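Local coordinates for sugar ABC transporter substrate-binding protein (Treponema pallidum subsp. pallidum, PDB 5U2P), which probably captures a sugar or related small solute in the periplasm for delivery to an ABC transporter, though its natural ligand remains unidentified, at residues S44-V50 with F337-H341; Y102-V106 with A310-K314; N134-N140 with L300-V306; A206-V210 with I376-Q381. One frame throughout, in Å; residues are numbered along the deposited sequence.

How the interactions relate
Along the chain, 300-306 returns to 134-140, 310-314 to 102-106 and 337-341 to 44-50, so these three contacts are enclosed one within another, while 206-210 with 376-381 crosses all of them. Interactions 1 and 2, centres about 25 Å apart, belong to the lobe built on the sheet that holds strands 33-39 and 307-311. Interaction 3, its centre about 2 Å from that of the chain, is where strands 138-145 and 300-303 of the second sheet pair. Interaction 4 packs helix 191-214 against the loop after strand 372-374 in the other lobe; its centre is about 13 Å from that of interaction 3, and both touch the same ethanediol. His341 of interaction 1 meets Asn134 of interaction 3. This layout fits a two-lobed solute-binding protein with interaction 3 at the crossover.

Interaction 1 of 4, residues S44-V50 with F337-H341; sequences SSGLQNV and FFEEH
The Phe337 ring lies edge-on against the first turn of helix 45-58, its rim overlapping the backbone between Gly46 and Leu47. The geometric evidence is that Phe337 CD1 is 3.6 Å from Gly46 C, near the ring plane, and Leu47 N also lies at that edge. With CG anti to the backbone N (chi1 -176°), the ring reaches across to the helix while His341 CB, from its own segment, sits over the centre of one face. Leu47 runs alongside the ring, pointing the same way, and its CD2 branch meets Phe337 CE1 at 3.8 Å. Farther along the helix, the CG2 branch of Val50 approaches Phe337 CD1 at 3.9 Å.

A polar clasp closes the solvent side. Glu340 extends beyond CG and places one carboxylate oxygen on each of two helix residues. Ser45 OG donates to Glu340 OE2 over a short 2.5 Å, arriving from well above the carboxylate plane. Asn49 crosses Glu340 at about a right angle, with its amide only 18° from the carboxylate plane; its ND2 donates to OE1 at 2.6 Å, but the bend at the hydrogen (123°) makes this bond weak. Placed beside the start of a helix, the carboxylate would probably be stabilised by the helix dipole. Ser44 OG accepts from Leu47 N at 3.2 Å, nearly straight.

Together these features describe an N-capped helix following strand 33-39, docked on the end of helix 331-337 in an alpha/beta lobe, as expected of a bacterial solute-binding protein.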
loop_
_atom_site.group_PDB
_atom_site.type_symbol
_atom_site.label_atom_id
_atom_site.label_comp_id
_atom_site.label_asym_id
_atom_site.label_seq_id
_atom_site.Cartn_x
_atom_site.Cartn_y
_atom_site.Cartn_z
ATOM N N SER A 44 -19.951 -4.264 6.145
ATOM C CA SER A 44 -19.928 -3.474 7.365
ATOM C C SER A 44 -21.222 -2.705 7.587
ATOM O O SER A 44 -22.081 -2.627 6.702
ATOM C CB SER A 44 -18.757 -2.497 7.314
ATOM O OG SER A 44 -18.898 -1.613 6.209
ATOM N N SER A 45 -21.358 -2.126 8.772
ATOM C CA SER A 45 -22.468 -1.225 9.027
ATOM C C SER A 45 -22.364 -0.049 8.058
ATOM O O SER A 45 -23.380 0.493 7.624
ATOM C CB SER A 45 -22.476 -0.749 10.487
ATOM O OG SER A 45 -21.189 -0.335 10.908
ATOM N N GLY A 46 -21.133 0.316 7.692
ATOM C CA GLY A 46 -20.902 1.393 6.745
ATOM C C GLY A 46 -21.624 1.143 5.433
ATOM O O GLY A 46 -22.421 1.972 4.975
ATOM N N LEU A 47 -21.355 -0.006 4.829
ATOM C CA LEU A 47 -22.004 -0.364 3.572
ATOM C C LEU A 47 -23.502 -0.622 3.736
ATOM O O LEU A 47 -24.285 -0.328 2.838
ATOM C CB LEU A 47 -21.351 -1.592 2.953
ATOM C CG LEU A 47 -20.014 -1.365 2.244
ATOM C CD1 LEU A 47 -19.522 -2.661 1.647
ATOM C CD2 LEU A 47 -20.108 -0.288 1.167
ATOM N N GLN A 48 -23.915 -1.180 4.863
ATOM C CA GLN A 48 -25.340 -1.424 5.072
ATOM C C GLN A 48 -26.115 -0.134 5.007
ATOM O O GLN A 48 -27.132 -0.048 4.332
ATOM C CB GLN A 48 -25.581 -2.100 6.422
ATOM C CG GLN A 48 -25.189 -3.562 6.456
ATOM C CD GLN A 48 -25.199 -4.119 7.866
ATOM O OE1 GLN A 48 -26.080 -3.795 8.661
ATOM N NE2 GLN A 48 -24.210 -4.947 8.188
ATOM N N ASN A 49 -25.617 0.872 5.715
ATOM C CA ASN A 49 -26.305 2.143 5.803
ATOM C C ASN A 49 -26.230 2.863 4.474
ATOM O O ASN A 49 -27.153 3.586 4.101
ATOM C CB ASN A 49 -25.714 2.992 6.929
ATOM C CG ASN A 49 -25.970 2.384 8.306
ATOM O OD1 ASN A 49 -26.922 1.627 8.491
ATOM N ND2 ASN A 49 -25.116 2.706 9.271
ATOM N N VAL A 50 -25.121 2.658 3.757
ATOM C CA VAL A 50 -24.974 3.175 2.413
ATOM C C VAL A 50 -26.085 2.635 1.512
ATOM O O VAL A 50 -26.752 3.391 0.805
ATOM C CB VAL A 50 -23.576 2.804 1.817
ATOM C CG1 VAL A 50 -23.634 2.722 0.341
ATOM C CG2 VAL A 50 -22.533 3.810 2.253
ATOM N N PHE A 337 -20.288 7.224 4.951
ATOM C CA PHE A 337 -19.569 5.964 4.987
ATOM C C PHE A 337 -18.381 5.978 5.946
ATOM O O PHE A 337 -18.148 5.013 6.677
ATOM C CB PHE A 337 -19.124 5.634 3.548
ATOM C CG PHE A 337 -18.440 4.303 3.388
ATOM C CD1 PHE A 337 -19.017 3.144 3.863
ATOM C CD2 PHE A 337 -17.234 4.213 2.702
ATOM C CE1 PHE A 337 -18.398 1.923 3.689
ATOM C CE2 PHE A 337 -16.600 2.988 2.529
ATOM C CZ PHE A 337 -17.185 1.843 3.021
ATOM N N PHE A 338 -17.605 7.060 5.931
ATOM C CA PHE A 338 -16.384 7.114 6.708
ATOM C C PHE A 338 -16.611 7.569 8.148
ATOM O O PHE A 338 -15.647 7.755 8.896
ATOM C CB PHE A 338 -15.356 8.007 6.015
ATOM C CG PHE A 338 -14.498 7.241 5.032
ATOM C CD1 PHE A 338 -14.891 7.094 3.713
ATOM C CD2 PHE A 338 -13.356 6.590 5.459
ATOM C CE1 PHE A 338 -14.126 6.351 2.826
ATOM C CE2 PHE A 338 -12.587 5.838 4.578
ATOM C CZ PHE A 338 -12.976 5.723 3.255
ATOM N N GLU A 339 -17.872 7.717 8.542
ATOM C CA GLU A 339 -18.193 7.821 9.968
ATOM C C GLU A 339 -18.086 6.434 10.612
ATOM O O GLU A 339 -17.983 6.313 11.830
ATOM C CB GLU A 339 -19.584 8.418 10.171
ATOM C CG GLU A 339 -19.637 9.904 9.850
ATOM C CD GLU A 339 -21.028 10.483 9.985
ATOM O OE1 GLU A 339 -21.941 9.740 10.401
ATOM O OE2 GLU A 339 -21.208 11.681 9.675
ATOM N N GLU A 340 -18.086 5.399 9.773
ATOM C CA GLU A 340 -17.977 4.011 10.208
ATOM C C GLU A 340 -16.758 3.296 9.631
ATOM O O GLU A 340 -16.078 2.538 10.313
ATOM C CB GLU A 340 -19.236 3.249 9.803
ATOM C CG GLU A 340 -20.515 3.878 10.307
ATOM C CD GLU A 340 -21.652 2.884 10.376
ATOM O OE1 GLU A 340 -22.509 2.901 9.467
ATOM O OE2 GLU A 340 -21.684 2.086 11.338
ATOM N N HIS A 341 -16.494 3.520 8.353
ATOM C CA HIS A 341 -15.443 2.784 7.676
ATOM C C HIS A 341 -14.077 3.311 8.081
ATOM O O HIS A 341 -13.852 4.520 8.088
ATOM C CB HIS A 341 -15.636 2.881 6.159
ATOM C CG HIS A 341 -14.752 1.961 5.377
ATOM N ND1 HIS A 341 -14.889 0.591 5.412
ATOM C CD2 HIS A 341 -13.716 2.216 4.543
ATOM C CE1 HIS A 341 -13.971 0.039 4.638
ATOM N NE2 HIS A 341 -13.249 1.004 4.097
#

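Interaction 2 of 4, residues Y102-V106 with A310-K314; sequences YLYFV and AVHKK
Every side-chain torsion of Lys313 is close to 180°, from chi1 at -168° onward, and this straight chain carries NZ to the C-terminal end of helix 101-104 to bond with Tyr102 O at 2.7 Å. The same ammonium donates to a water, which in turn donates to Phe105 O, so one ammonium serves Tyr102 O directly and Phe105 O through the water.

The backbones meet beside it in a single bridge between Phe105 and His312. Lys313 N donates to Tyr104 O at 2.7 Å, almost straight at the hydrogen (173°) though well above the carbonyl plane. Val106 N donates to Val311 O at 2.9 Å. A second water extends the pairing by one step, donating to Val106 O and accepting from Val311 N.

Side chains pack around the bridge. The Phe105 ring is sandwiched: Tyr104 CB sits over the centre of one face, and Ala310 CB lies over the opposite face, 4.1 Å from the centroid, in a CH-pi contact. Val106 crosses Val311 with CG2 against CG1 at 3.6 Å; from helix 318-329, Val318 touches Val106 and Leu325 touches Val311.

Chemically, the contact combines an apolar core with a cationic grip on the C-terminal end of a short helix, where the carbonyls of the last turn would concentrate negative potential; the lysine probably offsets that potential while the end of strand 307-311 and the residues after it bind the chain through main-chain bonds.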
loop_
_atom_site.group_PDB
_atom_site.type_symbol
_atom_site.label_atom_id
_atom_site.label_comp_id
_atom_site.label_asym_id
_atom_site.label_seq_id
_atom_site.Cartn_x
_atom_site.Cartn_y
_atom_site.Cartn_z
ATOM N N TYR A 102 -11.832 -7.283 -18.915
ATOM C CA TYR A 102 -12.436 -6.936 -20.205
ATOM C C TYR A 102 -13.517 -7.954 -20.575
ATOM O O TYR A 102 -14.363 -7.701 -21.437
ATOM C CB TYR A 102 -11.347 -6.831 -21.284
ATOM C CG TYR A 102 -10.388 -5.708 -20.943
ATOM C CD1 TYR A 102 -9.218 -5.956 -20.249
ATOM C CD2 TYR A 102 -10.709 -4.384 -21.244
ATOM C CE1 TYR A 102 -8.358 -4.927 -19.899
ATOM C CE2 TYR A 102 -9.855 -3.348 -20.903
ATOM C CZ TYR A 102 -8.686 -3.624 -20.229
ATOM O OH TYR A 102 -7.844 -2.600 -19.869
ATOM N N LEU A 103 -13.490 -9.096 -19.891
ATOM C CA LEU A 103 -14.535 -10.112 -20.007
ATOM C C LEU A 103 -15.705 -9.893 -19.064
ATOM O O LEU A 103 -16.849 -10.192 -19.414
ATOM C CB LEU A 103 -13.960 -11.498 -19.709
ATOM C CG LEU A 103 -14.000 -12.539 -20.819
ATOM C CD1 LEU A 103 -13.127 -12.089 -21.975
ATOM C CD2 LEU A 103 -13.547 -13.887 -20.271
ATOM N N TYR A 104 -15.417 -9.398 -17.863
ATOM C CA TYR A 104 -16.406 -9.463 -16.784
ATOM C C TYR A 104 -16.873 -8.145 -16.200
ATOM O O TYR A 104 -17.962 -8.106 -15.630
ATOM C CB TYR A 104 -15.860 -10.305 -15.645
ATOM C CG TYR A 104 -15.625 -11.750 -16.018
ATOM C CD1 TYR A 104 -16.675 -12.546 -16.446
ATOM C CD2 TYR A 104 -14.363 -12.313 -15.915
ATOM C CE1 TYR A 104 -16.470 -13.863 -16.778
ATOM C CE2 TYR A 104 -14.149 -13.627 -16.242
ATOM C CZ TYR A 104 -15.210 -14.395 -16.672
ATOM O OH TYR A 104 -15.019 -15.707 -17.003
ATOM N N PHE A 105 -16.065 -7.090 -16.307
ATOM C CA PHE A 105 -16.369 -5.834 -15.607
ATOM C C PHE A 105 -16.518 -4.618 -16.510
ATOM O O PHE A 105 -15.871 -4.495 -17.535
ATOM C CB PHE A 105 -15.292 -5.540 -14.578
ATOM C CG PHE A 105 -15.084 -6.656 -13.596
ATOM C CD1 PHE A 105 -16.175 -7.248 -12.977
ATOM C CD2 PHE A 105 -13.820 -7.107 -13.287
ATOM C CE1 PHE A 105 -16.001 -8.288 -12.078
ATOM C CE2 PHE A 105 -13.634 -8.153 -12.390
ATOM C CZ PHE A 105 -14.731 -8.739 -11.788
ATOM N N VAL A 106 -17.341 -3.681 -16.072
ATOM C CA VAL A 106 -17.508 -2.425 -16.793
ATOM C C VAL A 106 -16.319 -1.507 -16.553
ATOM O O VAL A 106 -15.918 -1.286 -15.409
ATOM C CB VAL A 106 -18.795 -1.706 -16.364
ATOM C CG1 VAL A 106 -18.924 -0.376 -17.104
ATOM C CG2 VAL A 106 -19.994 -2.598 -16.627
ATOM N N ALA A 310 -17.137 -3.526 -8.294
ATOM C CA ALA A 310 -17.181 -3.519 -9.755
ATOM C C ALA A 310 -18.584 -3.807 -10.266
ATOM O O ALA A 310 -19.391 -4.412 -9.561
ATOM C CB ALA A 310 -16.202 -4.553 -10.330
ATOM N N VAL A 311 -18.841 -3.412 -11.512
ATOM C CA VAL A 311 -20.098 -3.723 -12.201
ATOM C C VAL A 311 -19.914 -4.909 -13.154
ATOM O O VAL A 311 -19.011 -4.916 -13.986
ATOM C CB VAL A 311 -20.623 -2.512 -12.988
ATOM C CG1 VAL A 311 -21.976 -2.825 -13.654
ATOM C CG2 VAL A 311 -20.792 -1.312 -12.059
ATOM N N HIS A 312 -20.766 -5.914 -12.979
ATOM C CA HIS A 312 -20.807 -7.081 -13.860
ATOM C C HIS A 312 -21.252 -6.677 -15.261
ATOM O O HIS A 312 -22.363 -6.194 -15.460
ATOM C CB HIS A 312 -21.759 -8.114 -13.278
ATOM C CG HIS A 312 -21.816 -9.406 -14.040
ATOM N ND1 HIS A 312 -22.947 -10.196 -14.059
ATOM C CD2 HIS A 312 -20.885 -10.064 -14.771
ATOM C CE1 HIS A 312 -22.716 -11.276 -14.784
ATOM N NE2 HIS A 312 -21.473 -11.220 -15.231
ATOM N N LYS A 313 -20.356 -6.890 -16.211
ATOM C CA LYS A 313 -20.503 -6.450 -17.595
ATOM C C LYS A 313 -21.739 -7.024 -18.263
ATOM O O LYS A 313 -22.386 -6.348 -19.061
ATOM C CB LYS A 313 -19.251 -6.860 -18.381
ATOM C CG LYS A 313 -19.129 -6.231 -19.743
ATOM C CD LYS A 313 -17.765 -6.517 -20.373
ATOM C CE LYS A 313 -17.633 -5.798 -21.707
ATOM N NZ LYS A 313 -16.291 -5.963 -22.308
ATOM N N LYS A 314 -22.061 -8.274 -17.941
ATOM C CA LYS A 314 -23.195 -8.962 -18.571
ATOM C C LYS A 314 -24.511 -8.683 -17.852
ATOM O O LYS A 314 -25.547 -9.220 -18.228
ATOM C CB LYS A 314 -22.928 -10.470 -18.629
ATOM C CG LYS A 314 -21.683 -10.830 -19.449
ATOM C CD LYS A 314 -21.439 -12.337 -19.552
ATOM C CE LYS A 314 -19.952 -12.646 -19.780
ATOM N NZ LYS A 314 -19.634 -14.105 -19.754
HETATM O O HOH W 1 -14.929 -4.415 -20.071
HETATM O O HOH W 2 -16.687 -2.312 -13.087
#

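Interaction 3 of 4, residues N134-N140 with L300-V306; sequences NCAVSIN and LTGSLEV. With EDO (1,2-ethanediol), chain E.
Asn140 and Thr301 cross obliquely, the amide turned so that Thr301 OG1 lies within 5° of its plane. Asn140 ND2 donates to that oxygen at 3.1 Å in a nearly straight bond, and Thr301 OG1 has a further partner in Asp195 of helix 191-214. The other work of the amide is done on ethanediol, probably a crystallisation additive: ND2 also donates to its O2 at 2.7 Å, while Asn140 OD1 accepts from its O1. This pincer fixes the rotation of the amide. Ser138 OG also contacts ethanediol O1 and bonds to Ser269.

Ser138 and Ser303 put their side chains on the same face of the sheet as an antiparallel hydrogen-bonded pair, with CB atoms 4.1 Å apart. On the other face, Ile139 crosses Leu300 at about a right angle, CG2 meeting CD1 at 3.9 Å, and Gly302 faces Ile139 in a non-hydrogen-bonded pair.

Toward Asn134 the regular pairing shifts register. Val137 N donates to Ser303 O at 2.8 Å, and Ser138 N reaches the same oxygen only weakly, at 3.4 Å; two residues thus oppose one, a classic beta bulge. Ser303 OG accepts from Glu305 N in an ST turn, and the chain bends so that the CG1 branch of Val306 touches Ala136 CA at 3.6 Å.

Two antiparallel strands, 147° between their N-to-C directions, with a bulge where the 134-140 chain enters the sheet and the other leaves it, are consistent with the interlobe crossover of a periplasmic binding protein, with ethanediol beside it, probably in the cleft between the lobes.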
loop_
_atom_site.group_PDB
_atom_site.type_symbol
_atom_site.label_atom_id
_atom_site.label_comp_id
_atom_site.label_asym_id
_atom_site.label_seq_id
_atom_site.Cartn_x
_atom_site.Cartn_y
_atom_site.Cartn_z
ATOM N N ASN A 134 -11.152 2.562 -0.189
ATOM C CA ASN A 134 -10.014 3.273 0.409
ATOM C C ASN A 134 -9.021 3.619 -0.698
ATOM O O ASN A 134 -8.985 2.911 -1.709
ATOM C CB ASN A 134 -9.294 2.412 1.464
ATOM C CG ASN A 134 -10.198 2.001 2.622
ATOM O OD1 ASN A 134 -10.792 0.926 2.623
ATOM N ND2 ASN A 134 -10.268 2.857 3.641
ATOM N N CYS A 135 -8.175 4.639 -0.519
ATOM C CA CYS A 135 -7.170 4.924 -1.534
ATOM C C CYS A 135 -5.977 3.977 -1.419
ATOM O O CYS A 135 -5.320 3.655 -2.419
ATOM C CB CYS A 135 -6.695 6.385 -1.469
ATOM S SG CYS A 135 -5.746 6.874 0.046
ATOM N N ALA A 136 -5.734 3.490 -0.206
ATOM C CA ALA A 136 -4.566 2.675 0.090
ATOM C C ALA A 136 -4.762 1.995 1.418
ATOM O O ALA A 136 -5.482 2.512 2.276
ATOM C CB ALA A 136 -3.306 3.527 0.102
ATOM N N VAL A 137 -4.142 0.830 1.577
ATOM C CA VAL A 137 -4.130 0.105 2.848
ATOM C C VAL A 137 -3.054 0.656 3.788
ATOM O O VAL A 137 -3.256 0.810 5.005
ATOM C CB VAL A 137 -3.878 -1.407 2.633
ATOM C CG1 VAL A 137 -3.710 -2.119 3.973
ATOM C CG2 VAL A 137 -5.029 -2.018 1.855
ATOM N N SER A 138 -1.905 0.927 3.196
ATOM C CA SER A 138 -0.681 1.259 3.900
ATOM C C SER A 138 0.139 2.238 3.064
ATOM O O SER A 138 0.245 2.073 1.844
ATOM C CB SER A 138 0.116 -0.021 4.164
ATOM O OG SER A 138 1.353 0.283 4.754
ATOM N N ILE A 139 0.670 3.281 3.698
ATOM C CA ILE A 139 1.618 4.199 3.072
ATOM C C ILE A 139 2.972 4.036 3.764
ATOM O O ILE A 139 3.038 4.069 4.983
ATOM C CB ILE A 139 1.145 5.660 3.183
ATOM C CG1 ILE A 139 -0.200 5.830 2.464
ATOM C CG2 ILE A 139 2.184 6.621 2.649
ATOM C CD1 ILE A 139 -0.150 5.762 0.981
ATOM N N ASN A 140 4.032 3.816 2.994
ATOM C CA ASN A 140 5.391 3.740 3.543
ATOM C C ASN A 140 6.028 5.105 3.642
ATOM O O ASN A 140 6.048 5.867 2.671
ATOM C CB ASN A 140 6.280 2.839 2.670
ATOM C CG ASN A 140 5.809 1.389 2.652
ATOM O OD1 ASN A 140 5.340 0.854 3.651
ATOM N ND2 ASN A 140 5.906 0.758 1.490
ATOM N N LEU A 300 5.357 8.263 -3.405
ATOM C CA LEU A 300 5.381 7.390 -2.235
ATOM C C LEU A 300 5.105 5.972 -2.709
ATOM O O LEU A 300 4.494 5.781 -3.762
ATOM C CB LEU A 300 4.333 7.810 -1.200
ATOM C CG LEU A 300 4.512 9.187 -0.560
ATOM C CD1 LEU A 300 3.322 9.541 0.274
ATOM C CD2 LEU A 300 5.767 9.218 0.283
ATOM N N THR A 301 5.533 4.978 -1.936
ATOM C CA THR A 301 5.052 3.614 -2.134
ATOM C C THR A 301 4.204 3.148 -0.954
ATOM O O THR A 301 4.229 3.741 0.133
ATOM C CB THR A 301 6.206 2.592 -2.347
ATOM O OG1 THR A 301 6.809 2.256 -1.089
ATOM C CG2 THR A 301 7.252 3.140 -3.324
ATOM N N GLY A 302 3.429 2.093 -1.189
ATOM C CA GLY A 302 2.606 1.496 -0.150
ATOM C C GLY A 302 1.873 0.283 -0.658
ATOM O O GLY A 302 2.234 -0.295 -1.689
ATOM N N SER A 303 0.846 -0.111 0.077
ATOM C CA SER A 303 -0.073 -1.121 -0.378
ATOM C C SER A 303 -1.349 -0.488 -0.893
ATOM O O SER A 303 -2.020 0.244 -0.158
ATOM C CB SER A 303 -0.451 -2.092 0.718
ATOM O OG SER A 303 -1.433 -2.975 0.192
ATOM N N LEU A 304 -1.661 -0.785 -2.147
ATOM C CA LEU A 304 -2.912 -0.365 -2.785
ATOM C C LEU A 304 -3.860 -1.555 -2.922
ATOM O O LEU A 304 -4.794 -1.537 -3.737
ATOM C CB LEU A 304 -2.620 0.291 -4.143
ATOM C CG LEU A 304 -1.576 1.423 -4.135
ATOM C CD1 LEU A 304 -1.360 2.023 -5.532
ATOM C CD2 LEU A 304 -1.965 2.520 -3.140
ATOM N N GLU A 305 -3.645 -2.569 -2.092
ATOM C CA GLU A 305 -4.475 -3.764 -2.086
ATOM C C GLU A 305 -5.770 -3.494 -1.331
ATOM O O GLU A 305 -6.012 -4.060 -0.270
ATOM C CB GLU A 305 -3.722 -4.941 -1.457
ATOM C CG GLU A 305 -2.445 -5.349 -2.245
ATOM C CD GLU A 305 -2.717 -6.310 -3.376
ATOM O OE1 GLU A 305 -3.783 -6.964 -3.351
ATOM O OE2 GLU A 305 -1.875 -6.403 -4.299
ATOM N N VAL A 306 -6.581 -2.617 -1.902
ATOM C CA VAL A 306 -7.845 -2.191 -1.326
ATOM C C VAL A 306 -9.020 -2.954 -1.930
ATOM O O VAL A 306 -8.881 -3.631 -2.947
ATOM C CB VAL A 306 -8.053 -0.675 -1.522
ATOM C CG1 VAL A 306 -6.883 0.134 -0.881
ATOM C CG2 VAL A 306 -8.226 -0.309 -3.001
HETATM C C1 EDO E . 2.999 -2.125 2.464
HETATM O O1 EDO E . 3.318 -0.894 3.110
HETATM C C2 EDO E . 4.000 -2.502 1.384
HETATM O O2 EDO E . 5.275 -1.871 1.495
HETATM O O HOH W 3 7.366 5.853 0.179
#

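Interaction 4 of 4, residues A206-V210 with I376-Q381; sequences ARDLV and IDAYAQ. With EDO (1,2-ethanediol), chain E.
This is a buried, mainly apolar contact in which helix 191-214 packs against the loop that follows strand 372-374, in the lobe that also carries strand 300-303. Val210 is its centre. Its CG2 branch sits over one face of the Tyr379 ring, 4.1 Å from the centroid and 27° off the normal, which meets the geometry of a CH-pi contact. The same methyl touches Ile376 CG2 at 4.0 Å, so it fills the angle between the two loop residues. The Val210 and Gln381 side chains cross at about a right angle, CG1 of Val210 lying 3.4 Å from Gln381 NE2; a bend at chi2 (102°) folds the glutamine back to that position.

One turn earlier, Ala206 CB rests against Ile376 CG2 at 4.0 Å. Leu209 crosses the far end of the isoleucine, its CD2 approaching CD1 at 4.1 Å.

The polar edge lies at Arg207. Its CG touches Tyr379 OH, which stands near the guanidinium plane while ring and guanidinium planes are almost perpendicular. A water joins the two, accepting from Arg207 NE at 3.0 Å and bonding to the phenol oxygen. Arg207 NH2 is held by Thr122.

Asp377, turned away from the helix segment, accepts from the O2 hydroxyl of ethanediol. The chemistry implies a division of labour: methyl-to-ring and methyl-to-methyl contacts hold the loop to the helix, one water bridges Arg207 and Tyr379 beside them, and the acidic group beyond them faces the bound diol.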
loop_
_atom_site.group_PDB
_atom_site.type_symbol
_atom_site.label_atom_id
_atom_site.label_comp_id
_atom_site.label_asym_id
_atom_site.label_seq_id
_atom_site.Cartn_x
_atom_site.Cartn_y
_atom_site.Cartn_z
ATOM N N ALA A 206 7.978 -1.616 -11.900
ATOM C CA ALA A 206 7.720 -2.399 -10.699
ATOM C C ALA A 206 6.750 -3.546 -11.014
ATOM O O ALA A 206 6.970 -4.693 -10.614
ATOM C CB ALA A 206 7.174 -1.519 -9.607
ATOM N N ARG A 207 5.671 -3.245 -11.731
ATOM C CA ARG A 207 4.773 -4.296 -12.179
ATOM C C ARG A 207 5.478 -5.379 -12.990
ATOM O O ARG A 207 5.241 -6.575 -12.790
ATOM C CB ARG A 207 3.651 -3.707 -13.019
ATOM C CG ARG A 207 2.631 -3.000 -12.186
ATOM C CD ARG A 207 1.532 -2.381 -13.020
ATOM N NE ARG A 207 0.513 -1.775 -12.159
ATOM C CZ ARG A 207 -0.356 -0.856 -12.568
ATOM N NH1 ARG A 207 -0.323 -0.440 -13.828
ATOM N NH2 ARG A 207 -1.252 -0.356 -11.718
ATOM N N ASP A 208 6.316 -4.965 -13.938
ATOM C CA ASP A 208 7.047 -5.925 -14.750
ATOM C C ASP A 208 7.976 -6.797 -13.915
ATOM O O ASP A 208 8.142 -7.982 -14.197
ATOM C CB ASP A 208 7.866 -5.221 -15.833
ATOM C CG ASP A 208 7.003 -4.639 -16.933
ATOM O OD1 ASP A 208 5.775 -4.865 -16.899
ATOM O OD2 ASP A 208 7.558 -3.967 -17.829
ATOM N N LEU A 209 8.603 -6.203 -12.905
ATOM C CA LEU A 209 9.503 -6.957 -12.044
ATOM C C LEU A 209 8.738 -8.075 -11.333
ATOM O O LEU A 209 9.220 -9.201 -11.257
ATOM C CB LEU A 209 10.182 -6.037 -11.026
ATOM C CG LEU A 209 11.242 -6.701 -10.148
ATOM C CD1 LEU A 209 12.467 -7.109 -10.967
ATOM C CD2 LEU A 209 11.652 -5.793 -8.992
ATOM N N VAL A 210 7.570 -7.762 -10.782
ATOM C CA VAL A 210 6.759 -8.787 -10.118
ATOM C C VAL A 210 6.373 -9.871 -11.128
ATOM O O VAL A 210 6.425 -11.068 -10.835
ATOM C CB VAL A 210 5.501 -8.187 -9.467
ATOM C CG1 VAL A 210 4.630 -9.282 -8.877
ATOM C CG2 VAL A 210 5.907 -7.187 -8.380
ATOM N N ILE A 376 6.587 -3.380 -4.288
ATOM C CA ILE A 376 6.620 -4.752 -4.770
ATOM C C ILE A 376 6.389 -5.815 -3.687
ATOM O O ILE A 376 5.959 -6.924 -4.024
ATOM C CB ILE A 376 7.951 -5.057 -5.491
ATOM C CG1 ILE A 376 9.143 -4.810 -4.558
ATOM C CG2 ILE A 376 8.055 -4.239 -6.766
ATOM C CD1 ILE A 376 10.509 -5.321 -5.103
ATOM N N ASP A 377 6.596 -5.483 -2.407
ATOM C CA ASP A 377 6.350 -6.459 -1.338
ATOM C C ASP A 377 4.873 -6.533 -0.943
ATOM O O ASP A 377 4.506 -7.366 -0.127
ATOM C CB ASP A 377 7.220 -6.175 -0.083
ATOM C CG ASP A 377 6.917 -4.845 0.590
ATOM O OD1 ASP A 377 6.414 -3.927 -0.091
ATOM O OD2 ASP A 377 7.236 -4.713 1.813
ATOM N N ALA A 378 4.037 -5.672 -1.516
ATOM C CA ALA A 378 2.618 -5.643 -1.140
ATOM C C ALA A 378 1.819 -6.685 -1.918
ATOM O O ALA A 378 0.709 -7.056 -1.514
ATOM C CB ALA A 378 2.038 -4.266 -1.359
ATOM N N TYR A 379 2.386 -7.163 -3.027
ATOM C CA TYR A 379 1.707 -8.144 -3.879
ATOM C C TYR A 379 1.654 -9.511 -3.176
ATOM O O TYR A 379 2.590 -9.898 -2.460
ATOM C CB TYR A 379 2.424 -8.274 -5.234
ATOM C CG TYR A 379 2.338 -7.075 -6.114
ATOM C CD1 TYR A 379 3.240 -6.023 -5.996
ATOM C CD2 TYR A 379 1.326 -6.965 -7.062
ATOM C CE1 TYR A 379 3.137 -4.905 -6.805
ATOM C CE2 TYR A 379 1.227 -5.868 -7.870
ATOM C CZ TYR A 379 2.135 -4.846 -7.757
ATOM O OH TYR A 379 2.016 -3.757 -8.573
ATOM N N ALA A 380 0.571 -10.254 -3.401
ATOM C CA ALA A 380 0.416 -11.587 -2.815
ATOM C C ALA A 380 1.631 -12.487 -3.100
ATOM O O ALA A 380 2.071 -13.240 -2.233
ATOM C CB ALA A 380 -0.846 -12.241 -3.346
ATOM N N GLN A 381 2.177 -12.359 -4.305
ATOM C CA GLN A 381 3.286 -13.203 -4.759
ATOM C C GLN A 381 4.529 -12.997 -3.913
ATOM O O GLN A 381 5.390 -13.878 -3.833
ATOM C CB GLN A 381 3.634 -12.910 -6.220
ATOM C CG GLN A 381 2.517 -13.096 -7.189
ATOM C CD GLN A 381 1.917 -11.790 -7.603
ATOM O OE1 GLN A 381 1.330 -11.069 -6.786
ATOM N NE2 GLN A 381 2.047 -11.470 -8.884
HETATM C C1 EDO E . 2.999 -2.125 2.464
HETATM O O1 EDO E . 3.318 -0.894 3.110
HETATM C C2 EDO E . 4.000 -2.502 1.384
HETATM O O2 EDO E . 5.275 -1.871 1.495
HETATM O O HOH W 4 -0.290 -3.111 -9.633
#